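Local coordinates for protein tartronate semialdehyde reductase (Salmonella typhimurium, PDB 1VPD) that probably reduces tartronate semialdehyde to D-glycerate with NADH or NADPH, the closing step of galactarate breakdown, as a member of the 3-hydroxyisobutyrate dehydrogenase-related family, at residues P103-S106 / R107-S110; G142-K145 / A146-D149; D250-G254 / V255-L259; P70-P73 / H74-V78; A263-M266 / E267-Q270. All coordinates share one frame; numbering follows the deposited sequence.

Contact 1: P103-S106 / R107-S110; sequences PLAS and REIS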
loop_
_atom_site.group_PDB
_atom_site.type_symbol
_atom_site.label_atom_id
_atom_site.label_comp_id
_atom_site.label_asym_id
_atom_site.label_seq_id
_atom_site.Cartn_x
_atom_site.Cartn_y
_atom_site.Cartn_z
ATOM N N PRO A 103 -5.809 7.288 -9.342
ATOM C CA PRO A 103 -7.173 6.913 -9.778
ATOM C C PRO A 103 -7.402 6.940 -11.292
ATOM O O PRO A 103 -8.064 6.031 -11.823
ATOM C CB PRO A 103 -8.064 7.922 -9.061
ATOM C CG PRO A 103 -7.317 8.291 -7.845
ATOM C CD PRO A 103 -5.845 8.185 -8.167
ATOM N N LEU A 104 -6.848 7.938 -11.980
ATOM C CA LEU A 104 -6.946 8.011 -13.445
ATOM C C LEU A 104 -6.336 6.775 -14.097
ATOM O O LEU A 104 -6.856 6.268 -15.094
ATOM C CB LEU A 104 -6.261 9.254 -13.989
ATOM C CG LEU A 104 -6.083 9.316 -15.527
ATOM C CD1 LEU A 104 -7.430 9.425 -16.192
ATOM C CD2 LEU A 104 -5.159 10.459 -15.983
ATOM N N ALA A 105 -5.220 6.295 -13.555
ATOM C CA ALA A 105 -4.589 5.086 -14.084
ATOM C C ALA A 105 -5.463 3.843 -13.882
ATOM O O ALA A 105 -5.568 3.009 -14.797
ATOM C CB ALA A 105 -3.214 4.881 -13.494
ATOM N N SER A 106 -6.081 3.697 -12.707
ATOM C CA SER A 106 -7.026 2.604 -12.490
ATOM C C SER A 106 -8.107 2.622 -13.563
ATOM O O SER A 106 -8.449 1.579 -14.146
ATOM C CB SER A 106 -7.686 2.682 -11.107
ATOM O OG SER A 106 -6.732 2.544 -10.083
ATOM N N ARG A 107 -8.650 3.801 -13.828
ATOM C CA ARG A 107 -9.734 3.936 -14.821
ATOM C C ARG A 107 -9.262 3.611 -16.240
ATOM O O ARG A 107 -9.968 2.915 -16.992
ATOM C CB ARG A 107 -10.333 5.355 -14.789
ATOM C CG ARG A 107 -11.123 5.680 -13.529
ATOM C CD ARG A 107 -11.934 7.011 -13.591
ATOM N NE ARG A 107 -11.079 8.171 -13.865
ATOM C CZ ARG A 107 -10.610 9.045 -12.970
ATOM N NH1 ARG A 107 -10.906 8.942 -11.671
ATOM N NH2 ARG A 107 -9.834 10.049 -13.388
ATOM N N GLU A 108 -8.057 4.052 -16.584
ATOM C CA GLU A 108 -7.454 3.755 -17.883
ATOM C C GLU A 108 -7.221 2.261 -18.098
ATOM O O GLU A 108 -7.537 1.710 -19.166
ATOM C CB GLU A 108 -6.113 4.470 -18.034
ATOM C CG GLU A 108 -6.247 5.953 -18.275
ATOM C CD GLU A 108 -4.908 6.682 -18.286
ATOM O OE1 GLU A 108 -3.912 6.246 -17.634
ATOM O OE2 GLU A 108 -4.866 7.721 -18.950
ATOM N N ILE A 109 -6.652 1.613 -17.090
ATOM C CA ILE A 109 -6.358 0.189 -17.155
ATOM C C ILE A 109 -7.690 -0.582 -17.202
ATOM O O ILE A 109 -7.837 -1.542 -17.971
ATOM C CB ILE A 109 -5.519 -0.247 -15.935
ATOM C CG1 ILE A 109 -4.134 0.426 -15.989
ATOM C CG2 ILE A 109 -5.375 -1.768 -15.923
ATOM C CD1 ILE A 109 -3.409 0.426 -14.668
ATOM N N SER A 110 -8.655 -0.162 -16.394
ATOM C CA SER A 110 -9.984 -0.791 -16.415
ATOM C C SER A 110 -10.625 -0.723 -17.810
ATOM O O SER A 110 -11.207 -1.712 -18.297
ATOM C CB SER A 110 -10.893 -0.132 -15.384
ATOM O OG SER A 110 -12.201 -0.698 -15.411
#

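Contact 2: G142-K145 / A146-D149; sequences GGDK and AIFD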
loop_
_atom_site.group_PDB
_atom_site.type_symbol
_atom_site.label_atom_id
_atom_site.label_comp_id
_atom_site.label_asym_id
_atom_site.label_seq_id
_atom_site.Cartn_x
_atom_site.Cartn_y
_atom_site.Cartn_z
ATOM N N GLY A 142 -12.990 0.135 -5.310
ATOM C CA GLY A 142 -13.875 0.660 -6.322
ATOM C C GLY A 142 -14.159 -0.384 -7.389
ATOM O O GLY A 142 -13.367 -1.312 -7.607
ATOM N N GLY A 143 -15.294 -0.210 -8.055
ATOM C CA GLY A 143 -15.708 -1.064 -9.166
ATOM C C GLY A 143 -17.165 -1.462 -9.031
ATOM O O GLY A 143 -17.900 -0.909 -8.243
ATOM N N ASP A 144 -17.575 -2.432 -9.833
ATOM C CA ASP A 144 -18.957 -2.938 -9.826
ATOM C C ASP A 144 -19.299 -3.693 -8.559
ATOM O O ASP A 144 -18.570 -4.577 -8.130
ATOM C CB ASP A 144 -19.116 -3.822 -11.074
ATOM C CG ASP A 144 -20.454 -4.523 -11.161
ATOM O OD1 ASP A 144 -21.285 -4.457 -10.242
ATOM O OD2 ASP A 144 -20.757 -5.184 -12.157
ATOM N N LYS A 145 -20.425 -3.352 -7.954
ATOM C CA LYS A 145 -20.849 -4.000 -6.719
ATOM C C LYS A 145 -20.947 -5.527 -6.836
ATOM O O LYS A 145 -20.625 -6.235 -5.900
ATOM C CB LYS A 145 -22.196 -3.448 -6.239
ATOM C CG LYS A 145 -22.661 -4.006 -4.878
ATOM C CD LYS A 145 -21.568 -3.905 -3.790
ATOM C CE LYS A 145 -22.145 -3.663 -2.388
ATOM N NZ LYS A 145 -22.265 -4.918 -1.567
ATOM N N ALA A 146 -21.413 -6.022 -7.976
ATOM C CA ALA A 146 -21.571 -7.464 -8.155
ATOM C C ALA A 146 -20.235 -8.160 -8.078
ATOM O O ALA A 146 -20.143 -9.239 -7.511
ATOM C CB ALA A 146 -22.233 -7.778 -9.459
ATOM N N ILE A 147 -19.202 -7.526 -8.635
ATOM C CA ILE A 147 -17.860 -8.090 -8.641
ATOM C C ILE A 147 -17.253 -7.985 -7.242
ATOM O O ILE A 147 -16.641 -8.933 -6.747
ATOM C CB ILE A 147 -16.980 -7.400 -9.717
ATOM C CG1 ILE A 147 -17.633 -7.454 -11.110
ATOM C CG2 ILE A 147 -15.583 -7.982 -9.745
ATOM C CD1 ILE A 147 -17.746 -8.820 -11.704
ATOM N N PHE A 148 -17.440 -6.834 -6.595
ATOM C CA PHE A 148 -17.083 -6.691 -5.185
ATOM C C PHE A 148 -17.683 -7.822 -4.333
ATOM O O PHE A 148 -16.988 -8.471 -3.553
ATOM C CB PHE A 148 -17.543 -5.315 -4.663
ATOM C CG PHE A 148 -17.306 -5.111 -3.199
ATOM C CD1 PHE A 148 -16.103 -4.546 -2.741
ATOM C CD2 PHE A 148 -18.261 -5.494 -2.264
ATOM C CE1 PHE A 148 -15.876 -4.396 -1.390
ATOM C CE2 PHE A 148 -18.036 -5.343 -0.921
ATOM C CZ PHE A 148 -16.832 -4.782 -0.474
ATOM N N ASP A 149 -18.989 -8.045 -4.480
ATOM C CA ASP A 149 -19.686 -9.041 -3.672
ATOM C C ASP A 149 -19.150 -10.440 -3.947
ATOM O O ASP A 149 -18.960 -11.225 -3.029
ATOM C CB ASP A 149 -21.198 -9.007 -3.952
ATOM C CG ASP A 149 -21.888 -7.831 -3.315
ATOM O OD1 ASP A 149 -21.311 -7.177 -2.407
ATOM O OD2 ASP A 149 -23.038 -7.490 -3.660
HETATM O O HOH W 1 -24.902 -5.061 -3.045
#

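Contact 3: D250-G254 / V255-L259; sequences DTSHG and VGAQL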
loop_
_atom_site.group_PDB
_atom_site.type_symbol
_atom_site.label_atom_id
_atom_site.label_comp_id
_atom_site.label_asym_id
_atom_site.label_seq_id
_atom_site.Cartn_x
_atom_site.Cartn_y
_atom_site.Cartn_z
ATOM N N ASP A 250 -1.944 15.800 -7.200
ATOM C CA ASP A 250 -2.461 15.857 -8.566
ATOM C C ASP A 250 -3.993 15.803 -8.554
ATOM O O ASP A 250 -4.653 16.585 -9.239
ATOM C CB ASP A 250 -1.948 14.700 -9.412
ATOM C CG ASP A 250 -0.497 14.864 -9.859
ATOM O OD1 ASP A 250 0.106 15.965 -9.721
ATOM O OD2 ASP A 250 0.098 13.901 -10.394
ATOM N N THR A 251 -4.547 14.896 -7.758
ATOM C CA THR A 251 -6.007 14.789 -7.680
ATOM C C THR A 251 -6.614 16.062 -7.104
ATOM O O THR A 251 -7.596 16.583 -7.632
ATOM C CB THR A 251 -6.387 13.564 -6.892
ATOM O OG1 THR A 251 -6.020 12.399 -7.639
ATOM C CG2 THR A 251 -7.892 13.485 -6.735
ATOM N N SER A 252 -6.012 16.581 -6.043
ATOM C CA SER A 252 -6.476 17.828 -5.423
ATOM C C SER A 252 -6.458 18.989 -6.416
ATOM O O SER A 252 -7.403 19.780 -6.485
ATOM C CB SER A 252 -5.634 18.150 -4.197
ATOM O OG SER A 252 -6.161 19.232 -3.461
ATOM N N HIS A 253 -5.393 19.089 -7.205
ATOM C CA HIS A 253 -5.277 20.138 -8.225
ATOM C C HIS A 253 -6.219 19.942 -9.407
ATOM O O HIS A 253 -6.575 20.912 -10.072
ATOM C CB HIS A 253 -3.814 20.294 -8.667
ATOM C CG HIS A 253 -2.922 20.674 -7.525
ATOM N ND1 HIS A 253 -1.546 20.530 -7.543
ATOM C CD2 HIS A 253 -3.238 21.175 -6.310
ATOM C CE1 HIS A 253 -1.064 20.933 -6.376
ATOM N NE2 HIS A 253 -2.069 21.338 -5.611
ATOM N N GLY A 254 -6.656 18.710 -9.645
ATOM C CA GLY A 254 -7.627 18.436 -10.690
ATOM C C GLY A 254 -9.054 18.795 -10.263
ATOM O O GLY A 254 -9.832 19.235 -11.092
ATOM N N VAL A 255 -9.388 18.629 -8.981
ATOM C CA VAL A 255 -10.756 18.849 -8.505
ATOM C C VAL A 255 -10.927 20.114 -7.673
ATOM O O VAL A 255 -12.057 20.488 -7.333
ATOM C CB VAL A 255 -11.320 17.622 -7.724
ATOM C CG1 VAL A 255 -11.226 16.363 -8.565
ATOM C CG2 VAL A 255 -10.605 17.417 -6.402
ATOM N N GLY A 256 -9.823 20.796 -7.382
ATOM C CA GLY A 256 -9.848 22.003 -6.596
ATOM C C GLY A 256 -10.113 21.799 -5.128
ATOM O O GLY A 256 -10.872 22.548 -4.511
ATOM N N ALA A 257 -9.540 20.745 -4.568
ATOM C CA ALA A 257 -9.559 20.564 -3.128
ATOM C C ALA A 257 -8.447 21.445 -2.498
ATOM O O ALA A 257 -7.981 22.410 -3.120
ATOM C CB ALA A 257 -9.439 19.091 -2.762
ATOM N N GLN A 258 -8.095 21.176 -1.254
ATOM C CA GLN A 258 -7.241 22.066 -0.468
ATOM C C GLN A 258 -6.276 21.206 0.359
ATOM O O GLN A 258 -6.671 20.566 1.337
ATOM C CB GLN A 258 -8.147 22.908 0.438
ATOM C CG GLN A 258 -7.449 23.915 1.310
ATOM C CD GLN A 258 -6.609 24.946 0.551
ATOM O OE1 GLN A 258 -6.925 25.366 -0.608
ATOM N NE2 GLN A 258 -5.562 25.384 1.204
ATOM N N LEU A 259 -5.008 21.178 -0.055
ATOM C CA LEU A 259 -4.041 20.215 0.478
ATOM C C LEU A 259 -2.763 20.883 1.031
ATOM O O LEU A 259 -1.646 20.452 0.723
ATOM C CB LEU A 259 -3.708 19.167 -0.597
ATOM C CG LEU A 259 -4.053 17.728 -0.223
ATOM C CD1 LEU A 259 -5.580 17.535 -0.125
ATOM C CD2 LEU A 259 -3.432 16.730 -1.194
HETATM O O HOH W 2 -5.449 21.715 -4.062
#

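Contact 4: P70-P73 / H74-V78; sequences PNSP and HVKEV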
loop_
_atom_site.group_PDB
_atom_site.type_symbol
_atom_site.label_atom_id
_atom_site.label_comp_id
_atom_site.label_asym_id
_atom_site.label_seq_id
_atom_site.Cartn_x
_atom_site.Cartn_y
_atom_site.Cartn_z
ATOM N N PRO A 70 4.106 -1.560 -7.212
ATOM C CA PRO A 70 4.435 -0.244 -6.649
ATOM C C PRO A 70 3.700 0.970 -7.209
ATOM O O PRO A 70 3.525 1.934 -6.453
ATOM C CB PRO A 70 5.937 -0.090 -6.930
ATOM C CG PRO A 70 6.420 -1.331 -7.519
ATOM C CD PRO A 70 5.256 -2.154 -7.913
ATOM N N ASN A 71 3.342 0.972 -8.494
ATOM C CA ASN A 71 2.855 2.182 -9.151
ATOM C C ASN A 71 2.187 1.862 -10.485
ATOM O O ASN A 71 2.211 0.699 -10.942
ATOM C CB ASN A 71 4.002 3.197 -9.337
ATOM C CG ASN A 71 5.163 2.611 -10.086
ATOM O OD1 ASN A 71 4.967 1.817 -11.008
ATOM N ND2 ASN A 71 6.388 2.938 -9.664
ATOM N N SER A 72 1.594 2.869 -11.107
ATOM C CA SER A 72 0.863 2.640 -12.345
ATOM C C SER A 72 1.710 2.047 -13.481
ATOM O O SER A 72 1.236 1.135 -14.146
ATOM C CB SER A 72 0.179 3.931 -12.807
ATOM O OG SER A 72 -0.233 3.836 -14.156
ATOM N N PRO A 73 2.921 2.544 -13.760
ATOM C CA PRO A 73 3.717 1.923 -14.831
ATOM C C PRO A 73 3.900 0.422 -14.647
ATOM O O PRO A 73 3.835 -0.334 -15.632
ATOM C CB PRO A 73 5.076 2.633 -14.738
ATOM C CG PRO A 73 4.747 3.972 -14.172
ATOM C CD PRO A 73 3.584 3.755 -13.224
ATOM N N HIS A 74 4.118 -0.021 -13.413
ATOM C CA HIS A 74 4.290 -1.450 -13.158
ATOM C C HIS A 74 2.981 -2.208 -13.410
ATOM O O HIS A 74 2.999 -3.273 -14.030
ATOM C CB HIS A 74 4.733 -1.733 -11.726
ATOM C CG HIS A 74 6.193 -1.533 -11.472
ATOM N ND1 HIS A 74 6.749 -0.290 -11.250
ATOM C CD2 HIS A 74 7.208 -2.424 -11.359
ATOM C CE1 HIS A 74 8.047 -0.423 -11.021
ATOM N NE2 HIS A 74 8.352 -1.704 -11.082
ATOM N N VAL A 75 1.854 -1.685 -12.926
ATOM C CA VAL A 75 0.571 -2.356 -13.137
ATOM C C VAL A 75 0.243 -2.401 -14.634
ATOM O O VAL A 75 -0.222 -3.414 -15.141
ATOM C CB VAL A 75 -0.595 -1.677 -12.364
ATOM C CG1 VAL A 75 -1.943 -2.387 -12.627
ATOM C CG2 VAL A 75 -0.309 -1.684 -10.886
ATOM N N LYS A 76 0.467 -1.301 -15.332
ATOM C CA LYS A 76 0.204 -1.246 -16.774
ATOM C C LYS A 76 1.028 -2.282 -17.531
ATOM O O LYS A 76 0.511 -2.954 -18.437
ATOM C CB LYS A 76 0.466 0.152 -17.320
ATOM C CG LYS A 76 -0.614 1.153 -16.979
ATOM C CD LYS A 76 -0.390 2.491 -17.657
ATOM C CE LYS A 76 -1.522 3.465 -17.293
ATOM N NZ LYS A 76 -1.224 4.840 -17.790
ATOM N N GLU A 77 2.294 -2.441 -17.168
ATOM C CA GLU A 77 3.151 -3.444 -17.831
ATOM C C GLU A 77 2.636 -4.874 -17.569
ATOM O O GLU A 77 2.521 -5.677 -18.494
ATOM C CB GLU A 77 4.619 -3.313 -17.419
ATOM C CG GLU A 77 5.571 -4.241 -18.180
ATOM C CD GLU A 77 5.561 -4.037 -19.691
ATOM O OE1 GLU A 77 5.225 -2.942 -20.174
ATOM O OE2 GLU A 77 5.902 -4.987 -20.417
ATOM N N VAL A 78 2.300 -5.182 -16.324
ATOM C CA VAL A 78 1.817 -6.505 -15.964
ATOM C C VAL A 78 0.427 -6.800 -16.567
ATOM O O VAL A 78 0.160 -7.921 -17.033
ATOM C CB VAL A 78 1.810 -6.690 -14.427
ATOM C CG1 VAL A 78 0.947 -7.869 -14.003
ATOM C CG2 VAL A 78 3.237 -6.859 -13.905
HETATM O O HOH W 3 1.490 4.944 -15.932
#

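Contact 5: A263-M266 / E267-Q270; sequences AAVM and EMMQ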
loop_
_atom_site.group_PDB
_atom_site.type_symbol
_atom_site.label_atom_id
_atom_site.label_comp_id
_atom_site.label_asym_id
_atom_site.label_seq_id
_atom_site.Cartn_x
_atom_site.Cartn_y
_atom_site.Cartn_z
ATOM N N ALA A 263 0.996 19.239 1.022
ATOM C CA ALA A 263 1.990 19.958 0.220
ATOM C C ALA A 263 3.257 20.215 1.036
ATOM O O ALA A 263 4.379 20.034 0.533
ATOM C CB ALA A 263 1.429 21.230 -0.329
ATOM N N ALA A 264 3.097 20.594 2.301
ATOM C CA ALA A 264 4.252 20.806 3.184
ATOM C C ALA A 264 5.010 19.520 3.453
ATOM O O ALA A 264 6.250 19.498 3.352
ATOM C CB ALA A 264 3.839 21.453 4.493
ATOM N N VAL A 265 4.305 18.448 3.789
ATOM C CA VAL A 265 4.999 17.184 4.093
ATOM C C VAL A 265 5.679 16.599 2.846
ATOM O O VAL A 265 6.761 16.016 2.946
ATOM C CB VAL A 265 4.070 16.201 4.807
ATOM C CG1 VAL A 265 4.721 14.840 4.949
ATOM C CG2 VAL A 265 3.696 16.771 6.159
HETATM N N MSE A 266 5.103 16.828 1.676
HETATM C CA MSE A 266 5.763 16.471 0.425
HETATM C C MSE A 266 7.147 17.106 0.303
HETATM O O MSE A 266 8.104 16.405 -0.057
HETATM C CB MSE A 266 4.914 16.817 -0.796
HETATM C CG MSE A 266 5.652 16.762 -2.118
HETATM SE SE MSE A 266 6.283 14.937 -2.531
HETATM C CE MSE A 266 5.147 14.610 -4.072
ATOM N N GLU A 267 7.274 18.386 0.638
ATOM C CA GLU A 267 8.571 19.045 0.554
ATOM C C GLU A 267 9.533 18.467 1.586
ATOM O O GLU A 267 10.734 18.368 1.306
ATOM C CB GLU A 267 8.441 20.562 0.684
ATOM C CG GLU A 267 7.610 21.199 -0.454
ATOM C CD GLU A 267 8.064 20.795 -1.843
ATOM O OE1 GLU A 267 9.280 20.948 -2.128
ATOM O OE2 GLU A 267 7.202 20.333 -2.650
HETATM N N MSE A 268 9.032 18.096 2.759
HETATM C CA MSE A 268 9.856 17.405 3.754
HETATM C C MSE A 268 10.389 16.078 3.194
HETATM O O MSE A 268 11.587 15.740 3.378
HETATM C CB MSE A 268 9.075 17.115 5.048
HETATM C CG MSE A 268 8.530 18.355 5.729
HETATM SE SE MSE A 268 7.598 17.849 7.354
HETATM C CE MSE A 268 6.724 19.574 7.609
HETATM N N MSE A 269 9.514 15.320 2.542
HETATM C CA MSE A 269 9.920 14.066 1.930
HETATM C C MSE A 269 10.918 14.276 0.788
HETATM O O MSE A 269 11.851 13.466 0.635
HETATM C CB MSE A 269 8.699 13.263 1.473
HETATM C CG MSE A 269 7.845 12.744 2.614
HETATM SE SE MSE A 269 6.584 11.464 1.918
HETATM C CE MSE A 269 5.685 11.078 3.617
ATOM N N GLN A 270 10.790 15.377 0.032
ATOM C CA GLN A 270 11.816 15.709 -0.981
ATOM C C GLN A 270 13.187 15.928 -0.321
ATOM O O GLN A 270 14.219 15.450 -0.822
ATOM C CB GLN A 270 11.401 16.913 -1.842
ATOM C CG GLN A 270 10.189 16.629 -2.708
ATOM C CD GLN A 270 10.482 15.681 -3.871
ATOM O OE1 GLN A 270 11.629 15.612 -4.360
ATOM N NE2 GLN A 270 9.462 14.936 -4.307
HETATM O O HOH W 4 4.521 20.077 -2.315
#

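Contact 1: P103-S106 / R107-S110
In one of its two deposited positions, R107 doubles back along the first turn of helix 103-114 and lays its guanidinium over the backbone of P103 and L104. Its CB sits 3.6 Å from L104 O, and CG, held anti to the carbonyl carbon (chi1 -69°), passes 3.5 Å from P103 O. The chain then bends at chi3, which turns NE and CZ in over L104 CA. At the tip the two nitrogens part: NH1 reaches P103 CB at 4.0 Å, whereas NH2 lies 3.5 Å from L104 CA and also meets CB and CD1 of the same leucine. L104 runs across the arginine at about a right angle, and its CG and methyls touch the carboxylate of E108 through OE2. The helix here is the connection of a Rossmann-type beta-alpha-beta unit, strand 94-97, helix 103-114, strand 119-126, and four successive i to i+4 backbone bonds carry it from P103 O to S110 N; that from I109 N to A105 O is 2.9 Å long. Polar ends turn elsewhere: E108 OE1 forms a salt bridge with K76 of helix 72-80, and S106 OG receives a weak hydrogen bond from N172. I109 leans on its own turn, CG1 lying 3.2 Å from A105 O, and its side chain continues onto V75 and K76. P103 packs against N172, V173 and L176 of the long helix 170-198.

Contact 2: G142-K145 / A146-D149
K145 curls its long side chain forward along the first turn of helix 145-156 to meet D149; the conformers described are one of two deposited for each of D144 and K145. It leaves with CG anti to the backbone N (chi1 -175°) and then bends at each of the next three torsions, bringing NZ to 2.6 Å from D149 OD1. This salt bridge uses the syn lone pair of OD1. Water 1 spans the same pair, donating to D149 OD2 and accepting a weak bond from NZ. K145 CD comes within 4.0 Å of F148 CD2, while D149 OD1 lies in the plane of the phenylalanine ring at its edge. D144 supplies the cap: its carboxylate swings forward with chi1 at 175°, and OD1 takes the N-H of A146 at 2.8 Å, the donor standing 52° out of the carboxylate plane. Its backbone O accepts a nearly straight bond from F148 N at 3.0 Å and a weak one from I147 N. D144 CB also rests against I147 CG1. Inward, F148 meets the ring of H164 and touches V162 on strand 161-166. An aspartate N-cap followed by an i to i+4 lysine-aspartate salt bridge thus opens the helix linking the last two strands of the nucleotide-binding domain's sheet.

Contact 3: D250-G254 / V255-L259
S252 O collects three backbone N-H groups where helix 238-255 ends. The bond from A257 N is the sound one, 3.0 Å with an N-H...O angle of 143°; those from G256 N and V255 N are weak. V255 N points chiefly to T251 O, also at 3.0 Å, so the chain passes from i to i+4 bonding to the wider i to i+5 loop. The side chain of S252 follows the departing loop: with chi1 at -172° its hydroxyl lies beside the carbonyl carbon, and OG touches A257 CB at 3.4 Å. Water 2 links that hydroxyl, 2.7 Å from OG, to A257 O, to which it donates. L259 folds back over the serine, CD2 lying 4.0 Å from S252 CB and CD1 3.8 Å from S252 OG, and it also rests on A248 and L249 of the same helix. V255 brings CG2 to 3.4 Å from T251 O, while T251 OG1 is tied to N247 O. G256 leaves the helix with positive phi (73°), a backbone shape that favours glycine. The i to i+5 bond and this first non-helical residue make a glycine C-terminal stop, which turns the chain into helix 260-274.

Contact 4: P70-P73 / H74-V78
H74 turns a face of its ring to P70 and an edge to N71, two residues that precede the helix. P70 CG sits over the middle of the imidazole, 3.8 Å from the ring centroid and only 5° off its normal, a CH-pi contact; CD adds a touch on H74 CG at 3.7 Å. The pyrrolidine and imidazole side chains cross at about a right angle. At the edge, H74 ND1 donates to N71 OD1 over 2.8 Å, with the oxygen practically in the ring plane. The same OD1 accepts the backbone N-H of H74 at 3.1 Å, nearly in line with the amide C=O, so one carbonyl oxygen takes two donors from a single residue and fixes the rotation of the imidazole. N71 can do this because chi1 of 56° puts CG between its backbone N and carbonyl carbon, while chi1 of -80° in H74 swings the ring back toward the cap.

S72 and P73, the other main residues, begin the helix proper. S72 O accepts K76 N at 2.8 Å and, in one of two deposited conformers, S72 OG lies 3.4 Å from K76 CE. The lysine chain is extended; its NZ forms a salt bridge with E108 and has a weak bond to water 3, which also meets S72 OG. P73 O takes E77 N at 3.0 Å. P70 O receives a weak bond from K243 NZ, a predicted NAD-binding residue. The whole is an asparagine N-cap, side chain to the third residue on, opening helix 72-80 beside the probable cofactor site of the Rossmann-type domain.

Contact 5: A263-M266 / E267-Q270
V265 and the selenomethionine M269 make the buried side of this turn of helix 260-274. Their side chains pass at a slant, V265 CG1 reaching M269 CE at 4.1 Å. M269 is extended beyond CG, which it carries anti to the carbonyl carbon (chi1 -68°); CG therefore skims V265 O at 3.5 Å before SE and CE run on into the interior. There V265 lies on L184 and A187, and M269 on A183, H241, I242 and L285. M268, a further selenomethionine, runs out along the neighbouring face, its SE 4.2 Å from V265 CG2, and ends against Y288 and Y289. Helix 260-274 is thus packed among helices 170-198, 238-255 and 285-293 in the all-helical C-terminal domain of this dehydrogenase family. M269 N donates to V265 O at 2.9 Å, as Q270 N does to M266 O, whereas E267 N reaches A263 O by a weak bond of 3.3 Å. Toward solvent the contacts are polar and sparser. E267 bends at chi2, and a water joins its OE2 to A263 O, donating to both, with 2.7 Å to the carboxylate. Between the two sides M266 and Q270 lie side by side, pointing the same way. M266, likewise selenomethionine, kinks at chi2 and chi3, and its SE comes 3.6 Å from Q270 NE2; the same side chain touches A246, with Q270 on I242.

Overall arrangement
Contacts 1, 2 and 4 lie in the nucleotide-binding domain, contacts 3 and 5 in the helical domain. Contacts 1 and 4 touch directly: helices 103-114 and 72-80 meet through a salt bridge and apolar packing, to which A105 adds a touch on S72. Contact 1 also brushes contact 3 across the two domains, P103 against T251. Contacts 3 and 5 follow each other in sequence, and contacts 2 and 5 lie farthest apart, their centres about 35 Å distant. At the surface, contacts 2 and 4 are helix starts capped by D144 and N71, contact 3 a helix end closed by backbone bonds and a glycine; contacts 1 and 5 are partly buried helix turns, one flanked by charges, the other largely apolar.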